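Local coordinates for long form salivary protein D7L1 (Anopheles stephensi, PDB 3NHI) that binds and sequesters host cysteinyl leukotrienes, and binds stable thromboxane A2 analogues, to modulate blood feeding by the female mosquito, at residues A[72-84]-A[130-144]. Numbering follows the deposited sequence.
Sequences DRIPVQYQAYKTI and LYHGTVEGAAKIYAA. With EAH ((5S,7E,9E,11Z,14Z)-5-hydroxyicosa-7,9,11,14-tetraenoic acid), chain B.
Q77 lies flat over one face of the Y131 ring: its amide plane is only 12° from the ring plane, and CG sits 3.8 Å from the Y131 ring centroid, a CH-pi contact. CG is anti to the backbone N and the chain then bends at chi2 (68°), which brings NE2 to L130 O at 2.9 Å. The N-H points almost straight at this oxygen (167°); L130 O lies almost in the plane of the Q77 amide, whereas NE2 is tilted out of the plane of the L130 carbonyl. A water donating to both Q77 O and L130 O adds a second bridge, while Q77 OE1 accepts from L6 N, so both ends of the amide are held. In this all-helical odorant-binding-protein fold, helix 73-84 thus packs on the 131-134 turn joining helices 109-130 and 135-144, where G133 O accepts from O3 of the bound eicosanoid. H132 directs its ring edge at the Y81 face, a T-shaped pair with centroids 4.8 Å apart, and its NE2 is hydrogen-bonded to L6 O. Farther along, I141 CD1 fits between Y81 CD1 (3.9 Å) and I84 CG2 (3.8 Å), and I84 CD1 reaches A144 CB at 3.6 Å.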
loop_
_atom_site.group_PDB
_atom_site.type_symbol
_atom_site.label_atom_id
_atom_site.label_comp_id
_atom_site.label_asym_id
_atom_site.label_seq_id
_atom_site.Cartn_x
_atom_site.Cartn_y
_atom_site.Cartn_z
ATOM N N ASP A 72 16.928 8.817 13.082
ATOM C CA ASP A 72 16.327 8.520 14.374
ATOM C C ASP A 72 15.045 7.703 14.279
ATOM O O ASP A 72 14.562 7.172 15.280
ATOM C CB ASP A 72 16.098 9.800 15.188
ATOM C CG ASP A 72 17.392 10.421 15.721
ATOM O OD1 ASP A 72 18.506 9.913 15.473
ATOM O OD2 ASP A 72 17.275 11.452 16.400
ATOM N N ARG A 73 14.506 7.579 13.067
ATOM C CA ARG A 73 13.322 6.748 12.859
ATOM C C ARG A 73 13.643 5.267 12.926
ATOM O O ARG A 73 12.766 4.463 13.236
ATOM C CB ARG A 73 12.627 7.080 11.540
ATOM C CG ARG A 73 12.005 8.473 11.544
ATOM C CD ARG A 73 11.350 8.796 10.217
ATOM N NE ARG A 73 10.775 10.145 10.218
ATOM C CZ ARG A 73 10.215 10.718 9.158
ATOM N NH1 ARG A 73 10.178 10.097 7.992
ATOM N NH2 ARG A 73 9.696 11.932 9.252
ATOM N N ILE A 74 14.900 4.906 12.680
ATOM C CA ILE A 74 15.290 3.495 12.675
ATOM C C ILE A 74 15.119 2.857 14.063
ATOM O O ILE A 74 14.503 1.795 14.186
ATOM C CB ILE A 74 16.705 3.285 12.034
ATOM C CG1 ILE A 74 16.577 3.184 10.512
ATOM C CG2 ILE A 74 17.399 2.028 12.576
ATOM C CD1 ILE A 74 15.910 4.382 9.853
ATOM N N PRO A 75 15.617 3.515 15.124
ATOM C CA PRO A 75 15.345 2.944 16.446
ATOM C C PRO A 75 13.855 2.921 16.814
ATOM O O PRO A 75 13.432 2.029 17.544
ATOM C CB PRO A 75 16.141 3.858 17.391
ATOM C CG PRO A 75 17.278 4.332 16.540
ATOM C CD PRO A 75 16.640 4.580 15.193
ATOM N N VAL A 76 13.063 3.869 16.311
ATOM C CA VAL A 76 11.621 3.864 16.573
ATOM C C VAL A 76 10.973 2.640 15.911
ATOM O O VAL A 76 10.169 1.935 16.530
ATOM C CB VAL A 76 10.951 5.177 16.108
ATOM C CG1 VAL A 76 9.439 5.109 16.252
ATOM C CG2 VAL A 76 11.505 6.379 16.882
ATOM N N GLN A 77 11.334 2.390 14.651
ATOM C CA GLN A 77 10.847 1.224 13.930
ATOM C C GLN A 77 11.224 -0.054 14.671
ATOM O O GLN A 77 10.396 -0.949 14.844
ATOM C CB GLN A 77 11.421 1.198 12.511
ATOM C CG GLN A 77 10.924 0.027 11.660
ATOM C CD GLN A 77 9.443 0.112 11.293
ATOM O OE1 GLN A 77 8.837 1.180 11.304
ATOM N NE2 GLN A 77 8.861 -1.027 10.954
ATOM N N TYR A 78 12.480 -0.130 15.097
ATOM C CA TYR A 78 12.948 -1.255 15.900
ATOM C C TYR A 78 12.148 -1.447 17.182
ATOM O O TYR A 78 11.674 -2.550 17.462
ATOM C CB TYR A 78 14.429 -1.067 16.241
ATOM C CG TYR A 78 14.948 -2.002 17.319
ATOM C CD1 TYR A 78 14.911 -3.386 17.145
ATOM C CD2 TYR A 78 15.498 -1.500 18.496
ATOM C CE1 TYR A 78 15.393 -4.248 18.122
ATOM C CE2 TYR A 78 15.993 -2.362 19.487
ATOM C CZ TYR A 78 15.933 -3.728 19.280
ATOM O OH TYR A 78 16.421 -4.590 20.238
ATOM N N GLN A 79 12.009 -0.387 17.967
ATOM C CA GLN A 79 11.375 -0.500 19.283
ATOM C C GLN A 79 9.939 -0.991 19.200
ATOM O O GLN A 79 9.481 -1.711 20.084
ATOM C CB GLN A 79 11.408 0.846 20.009
ATOM C CG GLN A 79 12.786 1.247 20.483
ATOM C CD GLN A 79 13.274 0.431 21.658
ATOM O OE1 GLN A 79 12.483 -0.012 22.491
ATOM N NE2 GLN A 79 14.587 0.240 21.740
ATOM N N ALA A 80 9.235 -0.621 18.136
ATOM C CA ALA A 80 7.818 -0.968 18.010
ATOM C C ALA A 80 7.564 -2.478 17.894
ATOM O O ALA A 80 6.478 -2.951 18.243
ATOM C CB ALA A 80 7.212 -0.236 16.830
ATOM N N TYR A 81 8.559 -3.235 17.424
ATOM C CA TYR A 81 8.374 -4.669 17.139
ATOM C C TYR A 81 9.508 -5.530 17.680
ATOM O O TYR A 81 9.620 -6.710 17.329
ATOM C CB TYR A 81 8.180 -4.925 15.626
ATOM C CG TYR A 81 7.067 -4.103 15.038
ATOM C CD1 TYR A 81 5.733 -4.462 15.223
ATOM C CD2 TYR A 81 7.347 -2.924 14.346
ATOM C CE1 TYR A 81 4.705 -3.674 14.697
ATOM C CE2 TYR A 81 6.324 -2.134 13.834
ATOM C CZ TYR A 81 5.018 -2.514 14.011
ATOM O OH TYR A 81 4.044 -1.691 13.481
ATOM N N LYS A 82 10.322 -4.960 18.568
ATOM C CA LYS A 82 11.544 -5.632 19.046
ATOM C C LYS A 82 11.325 -6.994 19.725
ATOM O O LYS A 82 12.187 -7.875 19.632
ATOM C CB LYS A 82 12.378 -4.709 19.949
ATOM C CG LYS A 82 11.717 -4.347 21.260
ATOM C CD LYS A 82 12.591 -3.469 22.149
ATOM C CE LYS A 82 11.782 -3.006 23.355
ATOM N NZ LYS A 82 12.552 -2.135 24.291
ATOM N N THR A 83 10.179 -7.170 20.378
ATOM C CA THR A 83 9.901 -8.449 21.041
ATOM C C THR A 83 9.600 -9.560 20.037
ATOM O O THR A 83 9.741 -10.745 20.356
ATOM C CB THR A 83 8.800 -8.331 22.120
ATOM O OG1 THR A 83 7.539 -8.017 21.518
ATOM C CG2 THR A 83 9.159 -7.253 23.119
ATOM N N ILE A 84 9.217 -9.167 18.820
ATOM C CA ILE A 84 8.907 -10.116 17.754
ATOM C C ILE A 84 10.134 -10.383 16.872
ATOM O O ILE A 84 10.457 -11.531 16.570
ATOM C CB ILE A 84 7.692 -9.648 16.903
ATOM C CG1 ILE A 84 6.460 -9.440 17.798
ATOM C CG2 ILE A 84 7.392 -10.665 15.799
ATOM C CD1 ILE A 84 5.400 -8.534 17.198
ATOM N N LEU A 130 13.649 -5.263 10.539
ATOM C CA LEU A 130 12.983 -4.064 11.057
ATOM C C LEU A 130 11.758 -3.675 10.250
ATOM O O LEU A 130 10.740 -3.274 10.817
ATOM C CB LEU A 130 13.940 -2.868 11.124
ATOM C CG LEU A 130 15.162 -3.058 12.013
ATOM C CD1 LEU A 130 15.898 -1.736 12.130
ATOM C CD2 LEU A 130 14.786 -3.602 13.390
ATOM N N TYR A 131 11.861 -3.782 8.925
ATOM C CA TYR A 131 10.814 -3.308 8.024
ATOM C C TYR A 131 10.009 -4.430 7.364
ATOM O O TYR A 131 9.434 -4.250 6.283
ATOM C CB TYR A 131 11.397 -2.339 6.978
ATOM C CG TYR A 131 11.869 -1.029 7.583
ATOM C CD1 TYR A 131 10.979 0.031 7.791
ATOM C CD2 TYR A 131 13.204 -0.851 7.972
ATOM C CE1 TYR A 131 11.410 1.239 8.367
ATOM C CE2 TYR A 131 13.634 0.347 8.541
ATOM C CZ TYR A 131 12.744 1.386 8.734
ATOM O OH TYR A 131 13.177 2.559 9.304
ATOM N N HIS A 132 9.958 -5.583 8.024
ATOM C CA HIS A 132 9.017 -6.654 7.651
ATOM C C HIS A 132 9.215 -7.100 6.209
ATOM O O HIS A 132 8.260 -7.260 5.438
ATOM C CB HIS A 132 7.572 -6.215 7.943
ATOM C CG HIS A 132 7.439 -5.471 9.237
ATOM N ND1 HIS A 132 7.860 -5.995 10.442
ATOM C CD2 HIS A 132 6.953 -4.238 9.509
ATOM C CE1 HIS A 132 7.642 -5.113 11.402
ATOM N NE2 HIS A 132 7.077 -4.045 10.865
ATOM N N GLY A 133 10.483 -7.291 5.865
ATOM C CA GLY A 133 10.894 -7.650 4.515
ATOM C C GLY A 133 11.258 -9.111 4.306
ATOM O O GLY A 133 11.924 -9.444 3.322
ATOM N N THR A 134 10.827 -9.984 5.217
ATOM C CA THR A 134 10.903 -11.434 5.002
ATOM C C THR A 134 9.515 -12.022 5.190
ATOM O O THR A 134 8.740 -11.535 6.013
ATOM C CB THR A 134 11.876 -12.139 5.980
ATOM O OG1 THR A 134 11.338 -12.124 7.311
ATOM C CG2 THR A 134 13.266 -11.473 5.956
ATOM N N VAL A 135 9.201 -13.068 4.435
ATOM C CA VAL A 135 7.907 -13.742 4.571
ATOM C C VAL A 135 7.710 -14.271 6.001
ATOM O O VAL A 135 6.667 -14.046 6.621
ATOM C CB VAL A 135 7.756 -14.876 3.522
ATOM C CG1 VAL A 135 6.492 -15.697 3.772
ATOM C CG2 VAL A 135 7.725 -14.288 2.115
ATOM N N GLU A 136 8.726 -14.943 6.529
ATOM C CA GLU A 136 8.649 -15.556 7.856
ATOM C C GLU A 136 8.552 -14.512 8.972
ATOM O O GLU A 136 7.799 -14.677 9.934
ATOM C CB GLU A 136 9.864 -16.457 8.081
ATOM C CG GLU A 136 9.844 -17.246 9.376
ATOM C CD GLU A 136 11.055 -18.152 9.537
ATOM O OE1 GLU A 136 11.852 -18.278 8.582
ATOM O OE2 GLU A 136 11.206 -18.741 10.630
ATOM N N GLY A 137 9.325 -13.437 8.847
ATOM C CA GLY A 137 9.287 -12.373 9.847
ATOM C C GLY A 137 7.957 -11.635 9.833
ATOM O O GLY A 137 7.353 -11.389 10.885
ATOM N N ALA A 138 7.480 -11.290 8.640
ATOM C CA ALA A 138 6.179 -10.620 8.537
ATOM C C ALA A 138 5.063 -11.500 9.107
ATOM O O ALA A 138 4.158 -10.994 9.769
ATOM C CB ALA A 138 5.883 -10.215 7.114
ATOM N N ALA A 139 5.141 -12.811 8.861
ATOM C CA ALA A 139 4.131 -13.735 9.385
ATOM C C ALA A 139 4.043 -13.653 10.907
ATOM O O ALA A 139 2.949 -13.705 11.471
ATOM C CB ALA A 139 4.395 -15.165 8.919
ATOM N N LYS A 140 5.189 -13.469 11.568
ATOM C CA LYS A 140 5.202 -13.342 13.025
ATOM C C LYS A 140 4.489 -12.067 13.471
ATOM O O LYS A 140 3.816 -12.057 14.493
ATOM C CB LYS A 140 6.625 -13.351 13.590
ATOM C CG LYS A 140 7.342 -14.674 13.449
ATOM C CD LYS A 140 8.735 -14.624 14.057
ATOM C CE LYS A 140 9.447 -15.953 13.866
ATOM N NZ LYS A 140 10.682 -16.071 14.691
ATOM N N ILE A 141 4.646 -10.989 12.702
ATOM C CA ILE A 141 3.963 -9.738 12.990
ATOM C C ILE A 141 2.444 -9.910 12.874
ATOM O O ILE A 141 1.714 -9.525 13.781
ATOM C CB ILE A 141 4.460 -8.580 12.064
ATOM C CG1 ILE A 141 5.993 -8.406 12.142
ATOM C CG2 ILE A 141 3.686 -7.270 12.351
ATOM C CD1 ILE A 141 6.531 -7.849 13.456
ATOM N N TYR A 142 1.971 -10.506 11.776
ATOM C CA TYR A 142 0.529 -10.722 11.607
ATOM C C TYR A 142 -0.025 -11.600 12.721
ATOM O O TYR A 142 -1.101 -11.318 13.253
ATOM C CB TYR A 142 0.208 -11.372 10.267
ATOM C CG TYR A 142 0.511 -10.524 9.055
ATOM C CD1 TYR A 142 -0.196 -9.339 8.794
ATOM C CD2 TYR A 142 1.483 -10.921 8.144
ATOM C CE1 TYR A 142 0.084 -8.572 7.663
ATOM C CE2 TYR A 142 1.773 -10.167 7.011
ATOM C CZ TYR A 142 1.077 -8.989 6.775
ATOM O OH TYR A 142 1.354 -8.234 5.654
ATOM N N ALA A 143 0.725 -12.636 13.097
ATOM C CA ALA A 143 0.277 -13.555 14.146
ATOM C C ALA A 143 0.146 -12.853 15.501
ATOM O O ALA A 143 -0.783 -13.132 16.261
ATOM C CB ALA A 143 1.223 -14.757 14.241
ATOM N N ALA A 144 1.067 -11.940 15.790
ATOM C CA ALA A 144 1.068 -11.198 17.052
ATOM C C ALA A 144 0.076 -10.042 17.066
ATOM O O ALA A 144 -0.317 -9.572 18.138
ATOM C CB ALA A 144 2.469 -10.690 17.368
HETATM O O1 EAH B . 4.942 -11.183 3.310
HETATM C C1 EAH B . 5.865 -10.798 2.547
HETATM O O2 EAH B . 5.881 -11.060 1.320
HETATM C C2 EAH B . 6.994 -9.979 3.140
HETATM C C3 EAH B . 8.183 -9.898 2.180
HETATM C C4 EAH B . 8.119 -8.643 1.313
HETATM C C5 EAH B . 9.285 -8.608 0.348
HETATM O O3 EAH B . 10.403 -8.350 1.027
HETATM C C6 EAH B . 9.061 -7.532 -0.711
HETATM C C7 EAH B . 10.283 -7.364 -1.600
HETATM C C8 EAH B . 10.983 -6.058 -1.289
HETATM C C9 EAH B . 12.265 -6.012 -1.982
HETATM C C10 EAH B . 12.978 -4.957 -1.588
HETATM C C11 EAH B . 14.250 -4.961 -2.306
HETATM C C12 EAH B . 15.230 -4.082 -2.080
HETATM C C13 EAH B . 15.133 -2.964 -1.068
HETATM C C14 EAH B . 14.669 -1.718 -1.791
HETATM C C15 EAH B . 15.167 -0.497 -1.585
HETATM C C16 EAH B . 16.257 -0.197 -0.585
HETATM C C17 EAH B . 15.624 0.380 0.672
HETATM C C18 EAH B . 15.385 -0.712 1.705
HETATM C C19 EAH B . 15.177 -0.104 3.082
HETATM C C20 EAH B . 14.844 -1.175 4.096
HETATM O O HOH W 1 10.739 -3.457 13.620
HETATM O O HOH W 2 11.872 -13.485 15.012
#